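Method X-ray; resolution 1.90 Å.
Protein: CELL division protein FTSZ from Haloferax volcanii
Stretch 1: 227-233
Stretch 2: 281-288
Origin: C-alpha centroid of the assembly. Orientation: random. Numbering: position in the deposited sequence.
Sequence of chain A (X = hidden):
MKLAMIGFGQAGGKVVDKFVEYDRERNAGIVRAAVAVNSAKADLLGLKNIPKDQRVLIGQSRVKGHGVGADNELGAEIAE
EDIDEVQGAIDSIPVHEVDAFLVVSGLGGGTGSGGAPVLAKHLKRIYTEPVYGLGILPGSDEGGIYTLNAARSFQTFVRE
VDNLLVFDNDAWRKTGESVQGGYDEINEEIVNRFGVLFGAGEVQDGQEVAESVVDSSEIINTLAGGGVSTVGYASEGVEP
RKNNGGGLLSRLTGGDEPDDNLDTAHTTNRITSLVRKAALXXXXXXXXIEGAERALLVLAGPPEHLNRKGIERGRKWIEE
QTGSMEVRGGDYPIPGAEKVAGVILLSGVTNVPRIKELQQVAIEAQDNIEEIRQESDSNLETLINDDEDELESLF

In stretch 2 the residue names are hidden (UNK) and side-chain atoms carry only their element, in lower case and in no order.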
# COMPACT_ATOMS: atom_id res chain seq x y z
N GLY A 227 -10.32 4.10 7.75
CA GLY A 227 -10.27 5.21 6.82
C GLY A 227 -9.08 5.11 5.89
O GLY A 227 -8.69 4.02 5.49
N VAL A 228 -8.48 6.25 5.57
CA VAL A 228 -7.41 6.33 4.59
C VAL A 228 -6.08 6.65 5.27
O VAL A 228 -6.02 7.47 6.18
CB VAL A 228 -7.72 7.45 3.57
CG1 VAL A 228 -6.55 7.70 2.64
CG2 VAL A 228 -8.97 7.11 2.77
N SER A 229 -5.00 6.00 4.83
CA SER A 229 -3.67 6.32 5.33
C SER A 229 -2.72 6.78 4.23
O SER A 229 -2.89 6.42 3.06
CB SER A 229 -3.04 5.14 6.07
OG SER A 229 -3.84 4.79 7.18
N THR A 230 -1.72 7.56 4.62
CA THR A 230 -0.72 8.07 3.70
C THR A 230 0.66 7.88 4.34
O THR A 230 0.78 7.83 5.57
CB THR A 230 -0.97 9.56 3.34
OG1 THR A 230 -0.06 10.00 2.32
CG2 THR A 230 -0.84 10.47 4.58
N VAL A 231 1.69 7.76 3.51
CA VAL A 231 3.03 7.55 4.03
C VAL A 231 4.03 8.61 3.58
O VAL A 231 4.12 8.93 2.39
CB VAL A 231 3.55 6.13 3.68
CG1 VAL A 231 5.03 6.00 3.94
CG2 VAL A 231 2.78 5.08 4.48
N GLY A 232 4.78 9.17 4.54
CA GLY A 232 5.88 10.07 4.23
C GLY A 232 7.19 9.33 4.34
O GLY A 232 7.27 8.34 5.07
N TYR A 233 8.23 9.79 3.65
CA TYR A 233 9.46 9.00 3.55
C TYR A 233 10.65 9.86 3.18
O TYR A 233 10.59 10.65 2.25
CB TYR A 233 9.27 7.90 2.48
CG TYR A 233 10.53 7.10 2.13
CD1 TYR A 233 11.40 7.53 1.14
CD2 TYR A 233 10.80 5.88 2.75
CE1 TYR A 233 12.53 6.80 0.81
CE2 TYR A 233 11.92 5.13 2.41
CZ TYR A 233 12.78 5.60 1.45
OH TYR A 233 13.90 4.87 1.12
N UNK A 281 7.96 16.22 2.98
CA UNK A 281 8.22 15.80 1.61
C UNK A 281 6.97 15.28 0.94
O UNK A 281 5.88 15.33 1.51
N UNK A 282 7.12 14.75 -0.27
CA UNK A 282 6.00 14.19 -1.01
C UNK A 282 5.47 12.92 -0.32
O UNK A 282 6.22 11.98 -0.04
c UNK A 282 6.41 13.90 -2.45
c UNK A 282 5.25 13.47 -3.36
n UNK A 282 6.11 14.54 -5.38
c UNK A 282 5.75 13.26 -4.77
c UNK A 282 7.17 14.71 -6.17
n UNK A 282 7.97 13.68 -6.43
n UNK A 282 7.43 15.91 -6.68
N UNK A 283 4.17 12.91 -0.05
CA UNK A 283 3.50 11.77 0.55
C UNK A 283 2.96 10.82 -0.52
O UNK A 283 2.74 11.23 -1.65
c UNK A 283 2.33 12.27 1.40
c UNK A 283 3.88 12.82 3.32
c UNK A 283 1.52 13.67 3.27
c UNK A 283 2.73 13.32 2.44
N UNK A 284 2.74 9.56 -0.15
CA UNK A 284 2.16 8.59 -1.08
C UNK A 284 0.81 9.13 -1.57
O UNK A 284 0.53 9.12 -2.78
c UNK A 284 3.40 6.63 -0.07
c UNK A 284 2.03 7.18 -0.44
o UNK A 284 1.21 7.24 0.73
N UNK A 285 0.01 9.63 -0.63
CA UNK A 285 -1.18 10.41 -0.94
C UNK A 285 -1.02 11.82 -0.38
O UNK A 285 -1.03 12.01 0.83
c UNK A 285 -3.73 10.61 -0.42
c UNK A 285 -2.44 9.77 -0.33
c UNK A 285 -4.85 9.97 0.40
c UNK A 285 -4.19 10.85 -1.88
N UNK A 286 -0.88 12.83 -1.26
CA UNK A 286 -0.72 14.20 -0.76
C UNK A 286 -1.94 14.66 0.04
O UNK A 286 -3.08 14.33 -0.31
c UNK A 286 -0.57 15.04 -2.04
c UNK A 286 -0.02 14.09 -3.03
c UNK A 286 -0.67 12.74 -2.72
N UNK A 287 -1.68 15.38 1.13
CA UNK A 287 -2.72 15.92 1.99
C UNK A 287 -2.07 16.84 3.01
O UNK A 287 -0.85 16.92 3.10
c UNK A 287 -3.47 14.79 2.70
s UNK A 287 -2.46 13.76 3.80
N UNK A 288 -2.88 17.54 3.79
CA UNK A 288 -2.35 18.26 4.93
C UNK A 288 -2.27 17.25 6.07
O UNK A 288 -3.20 16.49 6.27
c UNK A 288 -3.23 19.44 5.30
o UNK A 288 -5.20 21.51 3.95
o UNK A 288 -3.79 22.72 5.15
c UNK A 288 -3.03 20.63 4.35
c UNK A 288 -4.08 21.69 4.50
O HOH W 1 6.32 9.19 0.53
O HOH W 2 7.82 12.28 2.26
O HOH W 3 9.17 10.87 -0.20

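Position 281 has backbone atoms and nothing beyond CA, so it is Gly281. It is the first residue after a helix to leave helical phi/psi, a place where glycine is common. An ideal CB here would point toward stretch 1 yet come no nearer than 4.3 Å to Tyr233 O, so this strand does not itself demand glycine.

Position 282 carries a long unbranched chain of three carbons and a nitrogen, ending in a carbon that bears two more nitrogens. This guanidinium group identifies Arg282. Its CA-to-CB bond points sideways and the end of the side chain leads away from stretch 1, and it is exposed and touches a crystal neighbour, as suits a charged group. Its contribution here comes from the backbone: Arg282 O lies 2.8 Å from the oxygens of water 1 and water 2.

At position 283 there are four carbons, forked at the second, with no heteroatom. With a single carbon before the fork, this is Leu283, chi1 m and chi2 t. One methyl, CD2, packs 3.5 Å from CA of Gly232. The glycine leaves room for it, since an ideal CB on Gly232 would lie a tight 3.1 Å from Leu283 CD2. A buried aliphatic group suits this surface.

Position 284 shows one carbon carrying an oxygen and a methyl carbon, the branched pattern of Thr284. Its CA-to-CB bond points toward the strand, and with chi1 p the hydroxyl OG1 accepts a hydrogen bond from Val231 N at 2.9 Å. The methyl CG2 meanwhile lies 3.8 Å from Val231 CB. Threonine thus offers a polar and an apolar branch to the same residue.

Position 285 again has four carbons forked at the second, and is Leu285, this time with chi1 t and chi2 p. Its CD2 reaches 3.6 Å from Val228 CG1, an apolar contact between two buried side chains that suits leucine's reach.

At position 286 three carbons close a ring onto the backbone nitrogen, which defines Pro286. The CA-to-CB bond points away from stretch 1 and the residue makes no contact with it; its phi of -61° is typical of proline.

Position 287 has one carbon followed by sulfur: Cys287. Its CA-to-CB bond points toward the strand, and SG sits 3.7 Å from Thr230 CG2, a short side chain filling the space beside a methyl.

Position 288 has three carbons, the third carrying two oxygens, the carboxylate of Glu288. It is out of reach of stretch 1 and exposed, as a charged group readily is.

Thr230 is the most covered residue of the contact, while Val231 makes two of the three hydrogen bonds, both with Thr284. Thr284 N donates to Val231 O at 3.0 Å while Val231 N donates to Thr284 OG1, so one threonine serves both polar groups of a strand residue, its side chain supplying the acceptor. Next along, Thr230 OG1 donates to Leu285 O at 2.7 Å. Water 1 lies 2.9 Å from Val231 O and 2.8 Å from Arg282 O and bridges the two carbonyls, and leucine packing at Val228 and Gly232 adds apolar contact to these polar links.

Stretch 2 (281-288) GRLTLPCE
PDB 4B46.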